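Local coordinates for protein RmpD (Hexulose-6-phosphate synthase) (Streptococcus mutans, PDB 3EXR) that belongs to the HUMPS family and folds as a closed parallel beta/alpha (TIM-type) barrel that assembles into a dimer, at residues A[5-11]-A[190-196]; A[61-67]-A[83-89]; A[161-165]-A[187-191]. All blocks are in the same frame, centred on the assembly; numbering follows the deposited sequence.

How the contacts relate
Contact 1 joins the chain's first strand, near the N terminus, to its last. Its pairing closes the longest loop of the three and seals the eight-stranded parallel barrel. Contact 2 is nested inside that loop. It closes a short one, in which the chain runs from strand 60-67 through helix 71-79 to strand 85-89, the next strand of the barrel. Contact 3 follows contact 2 in series. It sets helix 155-167 against the loop entering the last strand, and it shares Val190 and Phe191 with contact 1. Contacts 1 and 2 also meet in the barrel interior, where CE2 of Phe191 lies 3.5 Å from CH2 of Trp85.

Contact 1 of 3, residues A[5-11]-A[190-196]; sequences LPNLQVA and VFTFIAG
Asn7 and Phe191 open the pairing, with Asn7 N bonded to Phe191 O at 3.0 Å. The bonds then alternate along the two strands. Phe193 N gives to Asn7 O, Gln9 N to Phe193 O, Ala195 N to Gln9 O, and Ala11 N to Ala195 O at 2.8 Å. The last three lie nearly along the C=O axis. Asn7, Gln9, Thr192 and Ile194 share one face. There Asn7 OD1 sits over one face of the Phe191 ring, offset toward its rim and 3.7 Å from CZ; amide and ring planes are 78° apart. Gln9 keeps CG anti to its backbone N (chi1 171°) and stays extended, which lays its amide alongside Ile194, with Gln9 NE2 3.7 Å from Ile194 CD1. This is the first-to-last strand pairing that closes an eight-stranded TIM-type barrel. On the face of Leu8 and Phe193, Pro6 CB touches the edge of the Phe193 ring at CE2 (3.7 Å), while Val190 CG1 covers the ring centre. A water bridges Leu5 O and Phe191 O. Further out, Glu35 OE1 takes a bond from Gln9 NE2, and Arg170 makes a cation-pi contact with Phe191. Phe212 of helix 205-220 packs on Leu8 and Phe193.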
loop_
_atom_site.group_PDB
_atom_site.type_symbol
_atom_site.label_atom_id
_atom_site.label_comp_id
_atom_site.label_asym_id
_atom_site.label_seq_id
_atom_site.Cartn_x
_atom_site.Cartn_y
_atom_site.Cartn_z
ATOM N N LEU A 5 -7.685 -28.086 7.237
ATOM C CA LEU A 5 -8.742 -27.536 6.415
ATOM C C LEU A 5 -8.375 -26.126 5.936
ATOM O O LEU A 5 -7.578 -25.429 6.580
ATOM C CB LEU A 5 -10.007 -27.427 7.238
ATOM C CG LEU A 5 -10.767 -28.693 7.631
ATOM C CD1 LEU A 5 -11.970 -28.305 8.462
ATOM C CD2 LEU A 5 -11.199 -29.440 6.392
ATOM N N PRO A 6 -8.968 -25.678 4.827
ATOM C CA PRO A 6 -8.811 -24.250 4.502
ATOM C C PRO A 6 -9.248 -23.373 5.671
ATOM O O PRO A 6 -10.251 -23.675 6.323
ATOM C CB PRO A 6 -9.745 -24.040 3.310
ATOM C CG PRO A 6 -9.822 -25.442 2.653
ATOM C CD PRO A 6 -9.784 -26.399 3.834
ATOM N N ASN A 7 -8.517 -22.272 5.884
ATOM C CA ASN A 7 -8.856 -21.296 6.894
ATOM C C ASN A 7 -10.027 -20.448 6.420
ATOM O O ASN A 7 -10.207 -20.236 5.226
ATOM C CB ASN A 7 -7.677 -20.349 7.138
ATOM C CG ASN A 7 -6.498 -20.998 7.838
ATOM O OD1 ASN A 7 -5.341 -20.776 7.429
ATOM N ND2 ASN A 7 -6.749 -21.749 8.913
ATOM N N LEU A 8 -10.823 -19.971 7.376
ATOM C CA LEU A 8 -11.726 -18.875 7.171
ATOM C C LEU A 8 -11.077 -17.629 7.770
ATOM O O LEU A 8 -10.774 -17.590 8.963
ATOM C CB LEU A 8 -13.063 -19.124 7.868
ATOM C CG LEU A 8 -14.016 -17.919 7.847
ATOM C CD1 LEU A 8 -14.247 -17.348 6.443
ATOM C CD2 LEU A 8 -15.328 -18.241 8.501
ATOM N N GLN A 9 -10.898 -16.622 6.927
ATOM C CA GLN A 9 -10.327 -15.333 7.316
ATOM C C GLN A 9 -11.370 -14.253 7.127
ATOM O O GLN A 9 -12.089 -14.263 6.136
ATOM C CB GLN A 9 -9.087 -15.065 6.486
ATOM C CG GLN A 9 -8.505 -13.696 6.619
ATOM C CD GLN A 9 -7.115 -13.605 5.973
ATOM O OE1 GLN A 9 -6.385 -14.577 5.970
ATOM N NE2 GLN A 9 -6.769 -12.448 5.443
ATOM N N VAL A 10 -11.423 -13.306 8.069
ATOM C CA VAL A 10 -12.267 -12.121 7.905
ATOM C C VAL A 10 -11.396 -10.878 7.729
ATOM O O VAL A 10 -10.485 -10.633 8.522
ATOM C CB VAL A 10 -13.261 -11.899 9.094
ATOM C CG1 VAL A 10 -12.525 -11.674 10.423
ATOM C CG2 VAL A 10 -14.168 -10.730 8.819
ATOM N N ALA A 11 -11.657 -10.161 6.646
ATOM C CA ALA A 11 -11.015 -8.889 6.367
ATOM C C ALA A 11 -11.847 -7.784 6.990
ATOM O O ALA A 11 -13.071 -7.746 6.822
ATOM C CB ALA A 11 -10.931 -8.675 4.845
ATOM N N VAL A 190 -7.124 -24.785 -1.676
ATOM C CA VAL A 190 -7.110 -23.390 -1.202
ATOM C C VAL A 190 -6.619 -23.377 0.243
ATOM O O VAL A 190 -7.099 -24.149 1.074
ATOM C CB VAL A 190 -8.529 -22.756 -1.275
ATOM C CG1 VAL A 190 -8.576 -21.391 -0.582
ATOM C CG2 VAL A 190 -9.006 -22.647 -2.716
ATOM N N PHE A 191 -5.695 -22.469 0.555
ATOM C CA PHE A 191 -5.129 -22.371 1.910
ATOM C C PHE A 191 -6.048 -21.614 2.863
ATOM O O PHE A 191 -6.258 -22.039 3.990
ATOM C CB PHE A 191 -3.737 -21.716 1.857
ATOM C CG PHE A 191 -3.163 -21.364 3.212
ATOM C CD1 PHE A 191 -2.819 -22.359 4.125
ATOM C CD2 PHE A 191 -2.929 -20.041 3.555
ATOM C CE1 PHE A 191 -2.291 -22.051 5.352
ATOM C CE2 PHE A 191 -2.373 -19.729 4.804
ATOM C CZ PHE A 191 -2.061 -20.739 5.695
ATOM N N THR A 192 -6.578 -20.490 2.381
ATOM C CA THR A 192 -7.462 -19.625 3.134
ATOM C C THR A 192 -8.496 -18.988 2.239
ATOM O O THR A 192 -8.160 -18.537 1.132
ATOM C CB THR A 192 -6.657 -18.492 3.815
ATOM O OG1 THR A 192 -5.722 -19.039 4.753
ATOM C CG2 THR A 192 -7.590 -17.557 4.600
ATOM N N PHE A 193 -9.741 -18.938 2.723
ATOM C CA PHE A 193 -10.817 -18.170 2.075
ATOM C C PHE A 193 -10.991 -16.859 2.871
ATOM O O PHE A 193 -11.232 -16.904 4.076
ATOM C CB PHE A 193 -12.127 -18.949 2.075
ATOM C CG PHE A 193 -12.120 -20.114 1.114
ATOM C CD1 PHE A 193 -12.358 -19.912 -0.245
ATOM C CD2 PHE A 193 -11.834 -21.394 1.558
ATOM C CE1 PHE A 193 -12.328 -21.004 -1.142
ATOM C CE2 PHE A 193 -11.814 -22.472 0.668
ATOM C CZ PHE A 193 -12.058 -22.270 -0.670
ATOM N N ILE A 194 -10.870 -15.704 2.208
ATOM C CA ILE A 194 -10.964 -14.401 2.892
ATOM C C ILE A 194 -12.336 -13.801 2.601
ATOM O O ILE A 194 -12.612 -13.420 1.470
ATOM C CB ILE A 194 -9.890 -13.422 2.401
ATOM C CG1 ILE A 194 -8.481 -13.999 2.560
ATOM C CG2 ILE A 194 -10.040 -12.095 3.145
ATOM C CD1 ILE A 194 -7.407 -13.140 1.873
ATOM N N ALA A 195 -13.183 -13.746 3.623
ATOM C CA ALA A 195 -14.490 -13.137 3.537
ATOM C C ALA A 195 -14.416 -11.778 4.206
ATOM O O ALA A 195 -13.461 -11.479 4.923
ATOM C CB ALA A 195 -15.543 -14.013 4.213
ATOM N N GLY A 196 -15.411 -10.950 3.951
ATOM C CA GLY A 196 -15.492 -9.618 4.530
ATOM C C GLY A 196 -16.927 -9.261 4.905
ATOM O O GLY A 196 -17.504 -9.870 5.807
HETATM O O HOH W 1 -5.356 -24.263 5.521
#

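Contact 2 of 3, residues A[61-67]-A[83-89]; sequences IVADTKC and ADWMTCI
Ile61 O takes two backbone bonds, from Asp84 N at 2.8 Å and from Trp85 N at 3.2 Å. Ile61 N in turn gives to Asp84 OD2, which it meets on the anti side, 21° out of the carboxylate plane. That same oxygen forms salt bridges with Arg53 and Lys111. Further along, Ala63 N bonds to Trp85 O and Thr87 N to Ala63 O. Past Ala63 the register shifts by two residues in a beta bulge, with Asp64 at the centre of an inverse gamma turn. Parallel pairing resumes at Cys67 and Cys88. The two strands belong to a beta-alpha-beta unit of the barrel, joined through helix 71-79.

Side-chain polar bonds fill the bulge. Thr87 OG1 lies between its own backbone N and carbonyl carbon (chi1 60°). There it gives to the anti lone pair of Asp64 OD1 at 2.7 Å and accepts from Lys66 N at 2.9 Å. Lys66 NZ forms a salt bridge with Asp64: it meets the syn lone pair of OD1 and lies 2.8 Å from OD2. OD1 thus has two donors, Thr87 OG1 and Lys66 NZ. Lys66 NZ also bonds to Thr38 OG1. Glu35 OE2 lies close to Asp64 OD2.

Apolar contacts lie on both faces. Val62 CG2 meets Trp85 CE3 obliquely at 3.6 Å. On the other face Ala63 CB touches Ala83 CB at 4.0 Å. Met86 bends at its last torsion (chi3 78°) and brings Met86 CE to 3.7 Å from Cys67 CB. Leu42 of the second subunit packs on Thr65.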
loop_
_atom_site.group_PDB
_atom_site.type_symbol
_atom_site.label_atom_id
_atom_site.label_comp_id
_atom_site.label_asym_id
_atom_site.label_seq_id
_atom_site.Cartn_x
_atom_site.Cartn_y
_atom_site.Cartn_z
ATOM N N ILE A 61 -3.333 -13.202 13.084
ATOM C CA ILE A 61 -3.652 -11.800 12.780
ATOM C C ILE A 61 -2.798 -11.322 11.608
ATOM O O ILE A 61 -1.586 -11.508 11.601
ATOM C CB ILE A 61 -3.399 -10.902 14.007
ATOM C CG1 ILE A 61 -4.346 -11.272 15.144
ATOM C CG2 ILE A 61 -3.542 -9.403 13.658
ATOM C CD1 ILE A 61 -4.140 -10.542 16.379
ATOM N N VAL A 62 -3.453 -10.709 10.633
ATOM C CA VAL A 62 -2.834 -10.207 9.417
ATOM C C VAL A 62 -2.849 -8.680 9.470
ATOM O O VAL A 62 -3.890 -8.084 9.759
ATOM C CB VAL A 62 -3.617 -10.650 8.171
ATOM C CG1 VAL A 62 -2.926 -10.171 6.895
ATOM C CG2 VAL A 62 -3.778 -12.165 8.148
ATOM N N ALA A 63 -1.668 -8.090 9.277
ATOM C CA ALA A 63 -1.550 -6.637 9.043
ATOM C C ALA A 63 -1.451 -6.467 7.520
ATOM O O ALA A 63 -0.410 -6.733 6.911
ATOM C CB ALA A 63 -0.329 -6.078 9.736
ATOM N N ASP A 64 -2.528 -5.979 6.911
ATOM C CA ASP A 64 -2.608 -5.877 5.454
ATOM C C ASP A 64 -2.054 -4.523 5.026
ATOM O O ASP A 64 -2.798 -3.647 4.639
ATOM C CB ASP A 64 -4.058 -6.086 5.030
ATOM C CG ASP A 64 -4.288 -5.989 3.541
ATOM O OD1 ASP A 64 -3.373 -6.171 2.724
ATOM O OD2 ASP A 64 -5.445 -5.724 3.139
ATOM N N THR A 65 -0.732 -4.377 5.083
ATOM C CA THR A 65 -0.111 -3.096 4.738
ATOM C C THR A 65 0.163 -2.925 3.242
ATOM O O THR A 65 0.443 -1.823 2.788
ATOM C CB THR A 65 1.234 -2.909 5.446
ATOM O OG1 THR A 65 2.107 -3.981 5.088
ATOM C CG2 THR A 65 1.073 -2.979 6.938
ATOM N N LYS A 66 0.126 -4.015 2.473
ATOM C CA LYS A 66 0.448 -3.975 1.043
ATOM C C LYS A 66 1.760 -3.221 0.846
ATOM O O LYS A 66 1.910 -2.377 -0.051
ATOM C CB LYS A 66 -0.704 -3.378 0.240
ATOM C CG LYS A 66 -1.921 -4.308 0.236
ATOM C CD LYS A 66 -3.039 -3.830 -0.681
ATOM C CE LYS A 66 -4.178 -4.849 -0.819
ATOM N NZ LYS A 66 -4.835 -5.224 0.487
ATOM N N CYS A 67 2.699 -3.541 1.733
ATOM C CA CYS A 67 4.007 -2.888 1.785
ATOM C C CYS A 67 4.761 -2.940 0.461
ATOM O O CYS A 67 4.915 -4.008 -0.142
ATOM C CB CYS A 67 4.827 -3.516 2.898
ATOM S SG CYS A 67 6.497 -2.979 2.972
ATOM N N ALA A 83 1.239 -8.728 14.952
ATOM C CA ALA A 83 0.890 -9.411 13.704
ATOM C C ALA A 83 1.625 -10.724 13.501
ATOM O O ALA A 83 2.821 -10.857 13.844
ATOM C CB ALA A 83 1.133 -8.512 12.487
ATOM N N ASP A 84 0.922 -11.678 12.885
ATOM C CA ASP A 84 1.554 -12.906 12.395
ATOM C C ASP A 84 1.975 -12.814 10.932
ATOM O O ASP A 84 3.113 -13.148 10.574
ATOM C CB ASP A 84 0.585 -14.076 12.575
ATOM C CG ASP A 84 0.294 -14.365 14.040
ATOM O OD1 ASP A 84 1.254 -14.500 14.856
ATOM O OD2 ASP A 84 -0.893 -14.485 14.393
ATOM N N TRP A 85 1.050 -12.353 10.090
ATOM C CA TRP A 85 1.259 -12.248 8.659
ATOM C C TRP A 85 1.165 -10.798 8.266
ATOM O O TRP A 85 0.369 -10.072 8.824
ATOM C CB TRP A 85 0.210 -13.021 7.875
ATOM C CG TRP A 85 0.188 -14.491 8.181
ATOM C CD1 TRP A 85 1.166 -15.208 8.800
ATOM C CD2 TRP A 85 -0.871 -15.414 7.895
ATOM N NE1 TRP A 85 0.786 -16.524 8.910
ATOM C CE2 TRP A 85 -0.459 -16.680 8.362
ATOM C CE3 TRP A 85 -2.132 -15.294 7.295
ATOM C CZ2 TRP A 85 -1.257 -17.816 8.245
ATOM C CZ3 TRP A 85 -2.942 -16.431 7.184
ATOM C CH2 TRP A 85 -2.499 -17.669 7.664
ATOM N N MET A 86 2.007 -10.394 7.320
ATOM C CA MET A 86 1.895 -9.072 6.709
ATOM C C MET A 86 1.879 -9.210 5.189
ATOM O O MET A 86 2.622 -10.031 4.616
ATOM C CB MET A 86 3.055 -8.170 7.115
ATOM C CG MET A 86 2.834 -6.728 6.716
ATOM S SD MET A 86 4.194 -5.607 7.019
ATOM C CE MET A 86 5.334 -5.969 5.666
ATOM N N THR A 87 1.069 -8.388 4.525
ATOM C CA THR A 87 1.097 -8.345 3.072
ATOM C C THR A 87 2.145 -7.386 2.506
ATOM O O THR A 87 2.367 -6.272 3.017
ATOM C CB THR A 87 -0.289 -8.009 2.466
ATOM O OG1 THR A 87 -0.738 -6.735 2.929
ATOM C CG2 THR A 87 -1.359 -9.054 2.875
ATOM N N CYS A 88 2.762 -7.815 1.401
ATOM C CA CYS A 88 3.533 -6.922 0.534
ATOM C C CYS A 88 2.849 -6.929 -0.809
ATOM O O CYS A 88 2.410 -8.001 -1.287
ATOM C CB CYS A 88 4.948 -7.436 0.320
ATOM S SG CYS A 88 6.107 -7.136 1.651
ATOM N N ILE A 89 2.743 -5.747 -1.417
ATOM C CA ILE A 89 2.253 -5.648 -2.785
ATOM C C ILE A 89 3.269 -6.350 -3.701
ATOM O O ILE A 89 4.471 -6.353 -3.438
ATOM C CB ILE A 89 1.993 -4.140 -3.161
ATOM C CG1 ILE A 89 1.178 -4.009 -4.465
ATOM C CG2 ILE A 89 3.267 -3.323 -3.185
ATOM C CD1 ILE A 89 -0.238 -4.587 -4.334
#

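Contact 3 of 3, residues A[161-165]-A[187-191]; sequences VKKLI and GVDVF
Val188 points from its loop toward helix 155-167 and meets three of that helix's side chains with its two methyl groups. Its CB is directed at the helix, but the close contacts are made by the methyls beyond it. CG1 is anti to the backbone N (chi1 -175°) and faces two residues one helical turn apart. Val188 CG1 lies 3.9 Å from Ile165 CD1 and 4.0 Å from Val161 CG1. Val188 CG2, the other branch, is 3.9 Å from Lys162 CE. The valine thus sits against the surface made by residues i, i+1 and i+4 of the helix.

The three neighbours approach differently. Val161 crosses Val188 at about a right angle, and so does Lys162. The Lys162 chain is extended beyond CG and lays its CE methylene against the valine. Ile165 reaches past Val188 to the backbone that follows. Ile165 CD1 lies 3.6 Å from Asp189 O, and Ile165 CG2 is 4.3 Å from Asp189 CB, at the more exposed side of the contact.

No hydrogen bond crosses between the two segments. The contact is van der Waals packing, buried at Val161 and Val188 and more open at Lys162 and Asp189. The loop has its own local shape: Asp189 is the centre of an inverse gamma turn, with a weak bond from Val190 N to Val188 O at 2.8 Å. Trp220 of helix 205-220 holds the loop from another element, through a bond from NE1 to Val188 O.

Outside the barrel strands, helix 155-167 packs on strand 170-174, where Val161, Leu164 and Ile165 all touch Val171. Val190 reaches Val173 of the same strand. The loop 187-191 runs beside this outer helix as it leads into the last strand, 192-195.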
loop_
_atom_site.group_PDB
_atom_site.type_symbol
_atom_site.label_atom_id
_atom_site.label_comp_id
_atom_site.label_asym_id
_atom_site.label_seq_id
_atom_site.Cartn_x
_atom_site.Cartn_y
_atom_site.Cartn_z
ATOM N N VAL A 161 -4.945 -19.805 -9.907
ATOM C CA VAL A 161 -4.908 -20.333 -8.543
ATOM C C VAL A 161 -4.267 -21.707 -8.529
ATOM O O VAL A 161 -3.358 -21.957 -7.737
ATOM C CB VAL A 161 -6.291 -20.318 -7.876
ATOM C CG1 VAL A 161 -6.248 -21.031 -6.525
ATOM C CG2 VAL A 161 -6.793 -18.846 -7.748
ATOM N N LYS A 162 -4.726 -22.598 -9.404
ATOM C CA LYS A 162 -4.177 -23.944 -9.464
ATOM C C LYS A 162 -2.679 -23.952 -9.738
ATOM O O LYS A 162 -1.940 -24.714 -9.111
ATOM C CB LYS A 162 -4.908 -24.767 -10.524
ATOM C CG LYS A 162 -6.282 -25.175 -10.096
ATOM C CD LYS A 162 -7.143 -25.543 -11.288
ATOM C CE LYS A 162 -8.557 -25.896 -10.876
ATOM N NZ LYS A 162 -9.407 -26.434 -12.030
ATOM N N LYS A 163 -2.244 -23.093 -10.651
ATOM C CA LYS A 163 -0.831 -23.045 -11.029
ATOM C C LYS A 163 0.048 -22.539 -9.897
ATOM O O LYS A 163 1.141 -23.054 -9.680
ATOM C CB LYS A 163 -0.634 -22.208 -12.288
ATOM C CG LYS A 163 0.839 -22.100 -12.768
ATOM C CD LYS A 163 1.474 -23.460 -13.081
ATOM C CE LYS A 163 2.323 -23.428 -14.367
ATOM N NZ LYS A 163 3.535 -22.565 -14.297
ATOM N N LEU A 164 -0.414 -21.520 -9.178
ATOM C CA LEU A 164 0.339 -21.033 -8.025
ATOM C C LEU A 164 0.480 -22.088 -6.932
ATOM O O LEU A 164 1.536 -22.233 -6.324
ATOM C CB LEU A 164 -0.298 -19.768 -7.464
ATOM C CG LEU A 164 -0.262 -18.516 -8.302
ATOM C CD1 LEU A 164 -1.211 -17.508 -7.685
ATOM C CD2 LEU A 164 1.167 -17.928 -8.405
ATOM N N ILE A 165 -0.586 -22.855 -6.710
ATOM C CA ILE A 165 -0.575 -23.927 -5.720
ATOM C C ILE A 165 0.464 -24.975 -6.154
ATOM O O ILE A 165 1.274 -25.433 -5.344
ATOM C CB ILE A 165 -1.988 -24.567 -5.560
ATOM C CG1 ILE A 165 -2.930 -23.594 -4.835
ATOM C CG2 ILE A 165 -1.900 -25.910 -4.827
ATOM C CD1 ILE A 165 -4.423 -23.949 -4.865
ATOM N N GLY A 187 -11.952 -29.692 -4.995
ATOM C CA GLY A 187 -10.715 -30.205 -5.559
ATOM C C GLY A 187 -9.566 -29.214 -5.693
ATOM O O GLY A 187 -8.499 -29.578 -6.202
ATOM N N VAL A 188 -9.770 -27.972 -5.255
ATOM C CA VAL A 188 -8.698 -26.959 -5.267
ATOM C C VAL A 188 -8.202 -26.782 -3.830
ATOM O O VAL A 188 -8.991 -26.512 -2.942
ATOM C CB VAL A 188 -9.192 -25.595 -5.863
ATOM C CG1 VAL A 188 -8.055 -24.576 -6.002
ATOM C CG2 VAL A 188 -9.849 -25.819 -7.226
ATOM N N ASP A 189 -6.907 -26.976 -3.624
ATOM C CA ASP A 189 -6.255 -26.956 -2.312
ATOM C C ASP A 189 -6.029 -25.513 -1.801
ATOM O O ASP A 189 -4.907 -25.092 -1.536
ATOM C CB ASP A 189 -4.925 -27.712 -2.440
ATOM C CG ASP A 189 -4.226 -27.927 -1.118
ATOM O OD1 ASP A 189 -4.909 -28.170 -0.106
ATOM O OD2 ASP A 189 -2.971 -27.890 -1.046
ATOM N N VAL A 190 -7.124 -24.785 -1.676
ATOM C CA VAL A 190 -7.110 -23.390 -1.202
ATOM C C VAL A 190 -6.619 -23.377 0.243
ATOM O O VAL A 190 -7.099 -24.149 1.074
ATOM C CB VAL A 190 -8.529 -22.756 -1.275
ATOM C CG1 VAL A 190 -8.576 -21.391 -0.582
ATOM C CG2 VAL A 190 -9.006 -22.647 -2.716
ATOM N N PHE A 191 -5.695 -22.469 0.555
ATOM C CA PHE A 191 -5.129 -22.371 1.910
ATOM C C PHE A 191 -6.048 -21.614 2.863
ATOM O O PHE A 191 -6.258 -22.039 3.990
ATOM C CB PHE A 191 -3.737 -21.716 1.857
ATOM C CG PHE A 191 -3.163 -21.364 3.212
ATOM C CD1 PHE A 191 -2.819 -22.359 4.125
ATOM C CD2 PHE A 191 -2.929 -20.041 3.555
ATOM C CE1 PHE A 191 -2.291 -22.051 5.352
ATOM C CE2 PHE A 191 -2.373 -19.729 4.804
ATOM C CZ PHE A 191 -2.061 -20.739 5.695
#